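Local coordinates for receptor-like protein kinase ANXUR1 (Arabidopsis thaliana, PDB 6FIG) that probably acts as a cell-surface receptor kinase in plant reproduction, with a malectin-like ectodomain expected to sense extracellular signals, at residues Q2-S7 with Y64-K69. Numbering follows the deposited sequence.
With CA (calcium ion), chain I; EDO (1,2-ethanediol), chain J.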
ATOM      1  N   GLN A   2       6.383   6.234  -9.332  1.00 50.37           N
ATOM      2  CA  GLN A   2       5.844   5.432  -8.222  1.00 45.77           C
ATOM      3  C   GLN A   2       6.883   4.490  -7.591  1.00 38.30           C
ATOM      4  O   GLN A   2       7.987   4.288  -8.123  1.00 35.58           O
ATOM      5  CB  GLN A   2       4.604   4.621  -8.681  1.00 49.86           C
ATOM      6  CG  GLN A   2       4.855   3.458  -9.645  1.00 52.41           C
ATOM      7  CD  GLN A   2       4.968   3.879 -11.109  1.00 56.70           C
ATOM      8  OE1 GLN A   2       4.779   5.054 -11.443  1.00 62.40           O
ATOM      9  NE2 GLN A   2       5.279   2.921 -11.990  1.00 57.36           N
ATOM     10  N   ASP A   3       6.502   3.897  -6.460  1.00 33.10           N
ATOM     11  CA  ASP A   3       7.316   2.850  -5.843  1.00 29.13           C
ATOM     12  C   ASP A   3       7.402   1.647  -6.785  1.00 28.25           C
ATOM     13  O   ASP A   3       6.434   1.332  -7.472  1.00 29.24           O
ATOM     14  CB  ASP A   3       6.733   2.389  -4.510  1.00 28.07           C
ATOM     15  CG  ASP A   3       6.664   3.494  -3.464  1.00 28.16           C
ATOM     16  OD1 ASP A   3       7.364   4.517  -3.583  1.00 26.94           O
ATOM     17  OD2 ASP A   3       5.899   3.306  -2.509  1.00 29.17           O
ATOM     18  N   LEU A   4       8.573   1.018  -6.817  1.00 26.05           N
ATOM     19  CA  LEU A   4       8.862  -0.135  -7.659  1.00 26.32           C
ATOM     20  C   LEU A   4       9.330  -1.326  -6.863  1.00 25.37           C
ATOM     21  O   LEU A   4      10.082  -1.174  -5.885  1.00 24.95           O
ATOM     22  CB  LEU A   4       9.967   0.215  -8.647  1.00 26.75           C
ATOM     23  CG  LEU A   4       9.702   1.350  -9.625  1.00 28.07           C
ATOM     24  CD1 LEU A   4      10.912   1.527 -10.526  1.00 28.70           C
ATOM     25  CD2 LEU A   4       8.477   1.057 -10.459  1.00 29.70           C
ATOM     26  N   ALA A   5       8.915  -2.517  -7.303  1.00 25.79           N
ATOM     27  CA  ALA A   5       9.489  -3.762  -6.844  1.00 25.48           C
ATOM     28  C   ALA A   5       9.781  -4.539  -8.125  1.00 25.97           C
ATOM     29  O   ALA A   5       8.863  -5.079  -8.775  1.00 27.72           O
ATOM     30  CB  ALA A   5       8.535  -4.514  -5.952  1.00 25.80           C
ATOM     31  N   LEU A   6      11.053  -4.532  -8.513  1.00 25.71           N
ATOM     32  CA  LEU A   6      11.506  -5.108  -9.771  1.00 26.62           C
ATOM     33  C   LEU A   6      12.166  -6.447  -9.510  1.00 27.69           C
ATOM     34  O   LEU A   6      13.130  -6.531  -8.739  1.00 26.38           O
ATOM     35  CB  LEU A   6      12.502  -4.188 -10.453  1.00 26.41           C
ATOM     36  CG  LEU A   6      12.108  -2.722 -10.606  1.00 26.15           C
ATOM     37  CD1 LEU A   6      13.225  -1.955 -11.285  1.00 26.18           C
ATOM     38  CD2 LEU A   6      10.786  -2.598 -11.365  1.00 27.25           C
ATOM     39  N   SER A   7      11.639  -7.504 -10.126  1.00 29.01           N
ATOM     40  CA  SER A   7      12.292  -8.802 -10.042  1.00 29.99           C
ATOM     41  C   SER A   7      13.126  -8.925 -11.296  1.00 30.47           C
ATOM     42  O   SER A   7      12.588  -9.061 -12.405  1.00 31.68           O
ATOM     43  CB  SER A   7      11.305  -9.958  -9.931  1.00 31.41           C
ATOM     44  OG  SER A   7      12.038 -11.174  -9.783  1.00 31.99           O
ATOM     45  N   TYR A  64      20.574   1.224 -14.179  1.00 26.30           N
ATOM     46  CA  TYR A  64      19.137   1.460 -14.146  1.00 26.57           C
ATOM     47  C   TYR A  64      18.879   2.944 -13.894  1.00 27.63           C
ATOM     48  O   TYR A  64      19.621   3.583 -13.143  1.00 28.34           O
ATOM     49  CB  TYR A  64      18.462   0.710 -13.011  1.00 25.19           C
ATOM     50  CG  TYR A  64      18.508  -0.793 -13.121  1.00 24.88           C
ATOM     51  CD1 TYR A  64      17.455  -1.500 -13.677  1.00 25.41           C
ATOM     52  CD2 TYR A  64      19.587  -1.494 -12.652  1.00 24.93           C
ATOM     53  CE1 TYR A  64      17.474  -2.876 -13.751  1.00 25.60           C
ATOM     54  CE2 TYR A  64      19.640  -2.875 -12.736  1.00 25.27           C
ATOM     55  CZ  TYR A  64      18.570  -3.557 -13.287  1.00 25.54           C
ATOM     56  OH  TYR A  64      18.610  -4.914 -13.365  1.00 25.83           O
ATOM     57  N   GLU A  65      17.802   3.460 -14.473  1.00 28.44           N
ATOM     58  CA  GLU A  65      17.308   4.797 -14.174  1.00 29.20           C
ATOM     59  C   GLU A  65      15.858   4.684 -13.715  1.00 29.42           C
ATOM     60  O   GLU A  65      14.991   4.208 -14.460  1.00 29.90           O
ATOM     61  CB  GLU A  65      17.452   5.724 -15.378  1.00 32.11           C
ATOM     62  CG  GLU A  65      18.889   6.193 -15.558  1.00 33.55           C
ATOM     63  CD  GLU A  65      19.086   7.238 -16.653  1.00 37.45           C
ATOM     64  OE1 GLU A  65      18.100   7.746 -17.223  1.00 40.17           O
ATOM     65  OE2 GLU A  65      20.258   7.549 -16.933  1.00 39.98           O
ATOM     66  N   ILE A  66      15.602   5.115 -12.480  1.00 28.75           N
ATOM     67  CA  ILE A  66      14.288   4.972 -11.880  1.00 29.17           C
ATOM     68  C   ILE A  66      13.737   6.363 -11.565  1.00 30.33           C
ATOM     69  O   ILE A  66      14.387   7.122 -10.848  1.00 29.08           O
ATOM     70  CB  ILE A  66      14.394   4.078 -10.632  1.00 28.96           C
ATOM     71  CG1 ILE A  66      14.650   2.632 -11.117  1.00 30.36           C
ATOM     72  CG2 ILE A  66      13.129   4.140  -9.776  1.00 28.82           C
ATOM     73  CD1 ILE A  66      15.059   1.691 -10.039  1.00 30.45           C
ATOM     74  N   PRO A  67      12.534   6.693 -12.073  1.00 31.22           N
ATOM     75  CA  PRO A  67      11.985   8.007 -11.744  1.00 32.23           C
ATOM     76  C   PRO A  67      11.649   8.144 -10.258  1.00 30.66           C
ATOM     77  O   PRO A  67      11.079   7.228  -9.675  1.00 29.99           O
ATOM     78  CB  PRO A  67      10.708   8.091 -12.601  1.00 34.03           C
ATOM     79  CG  PRO A  67      10.835   7.036 -13.627  1.00 34.85           C
ATOM     80  CD  PRO A  67      11.658   5.954 -13.005  1.00 32.76           C
ATOM     81  N   ILE A  68      12.022   9.278  -9.667  1.00 30.30           N
ATOM     82  CA  ILE A  68      11.758   9.572  -8.270  1.00 30.53           C
ATOM     83  C   ILE A  68      11.428  11.049  -8.097  1.00 31.65           C
ATOM     84  O   ILE A  68      11.717  11.867  -8.967  1.00 32.42           O
ATOM     85  CB  ILE A  68      12.969   9.248  -7.354  1.00 29.50           C
ATOM     86  CG1 ILE A  68      14.265   9.879  -7.885  1.00 30.38           C
ATOM     87  CG2 ILE A  68      13.137   7.750  -7.175  1.00 29.14           C
ATOM     88  CD1 ILE A  68      15.393   9.921  -6.879  1.00 30.32           C
ATOM     89  N   LYS A  69      10.814  11.364  -6.964  1.00 31.12           N
ATOM     90  CA  LYS A  69      10.717  12.750  -6.506  1.00 33.23           C
ATOM     91  C   LYS A  69      12.034  13.156  -5.837  1.00 32.14           C
ATOM     92  O   LYS A  69      12.432  12.588  -4.818  1.00 30.27           O
ATOM     93  CB  LYS A  69       9.568  12.923  -5.531  1.00 35.05           C
ATOM     94  CG  LYS A  69       8.222  12.609  -6.141  1.00 37.86           C
ATOM     95  CD  LYS A  69       7.082  13.129  -5.286  1.00 41.19           C
ATOM     96  CE  LYS A  69       5.861  13.427  -6.135  1.00 44.98           C
ATOM     97  NZ  LYS A  69       4.761  13.938  -5.277  1.00 48.18           N
TER
HETATM   98 CA    CA I 502      14.582 -11.858  -9.967  1.00 43.55          CA
HETATM   99  C1  EDO J 510       4.574  -3.672  -8.872  1.00 47.60           C
HETATM  100  O1  EDO J 510       5.412  -4.831  -8.889  1.00 48.59           O
HETATM  101  C2  EDO J 510       5.444  -2.531  -8.377  1.00 45.00           C
HETATM  102  O2  EDO J 510       6.644  -2.443  -9.146  1.00 40.05           O
HETATM  103  O   HOH W   1       9.432   5.020 -10.481  1.00 36.08           O
HETATM  104  O   HOH W   2      10.438   5.029  -7.427  1.00 40.61           O
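Two waters lie within hydrogen-bonding distance of the backbone oxygen Gln2 O, which is 2.9 Å from water 1 and 2.7 Å from water 2. Both waters also come within hydrogen-bonding distance of Pro67 O, so they may bridge the two carbonyls, though each water has competing acceptors. The setting is the beta-sandwich of a malectin-like domain. Strand 4-7 pairs with strands 21-24 and 151-161 in one layer, and strand 62-67 belongs to the five-stranded antiparallel sheet that faces it. Between the layers the direct contact is apolar. Leu4 and Ile66 reach toward each other tip to tip, with Leu4 CD1 3.5 Å from Ile66 CG2. Ile66 holds CG2 anti to its backbone N and CG1 anti to its carbonyl carbon (chi1 -71°), and both branches approach Leu4 CD1. The tip of the CG1 branch also meets Leu6, more loosely, with Leu6 CD1 4.3 Å from Ile66 CD1. Phe28 packs on both leucines, while Val158 and Ile138 touch Ile66, extending this buried core. Ala5 N binds O2 of a 1,2-ethanediol, probably from the crystallisation liquor, in a nearly straight bond (2.9 Å, 173°). Strand 4-7 ends at a calcium site that also takes in the backbone oxygens of Cys8, Pro51 and Asn154 and Thr54 OG1. Here Ser7 OG, anti to its backbone N (chi1 -177°), binds the calcium ion at 2.6 Å.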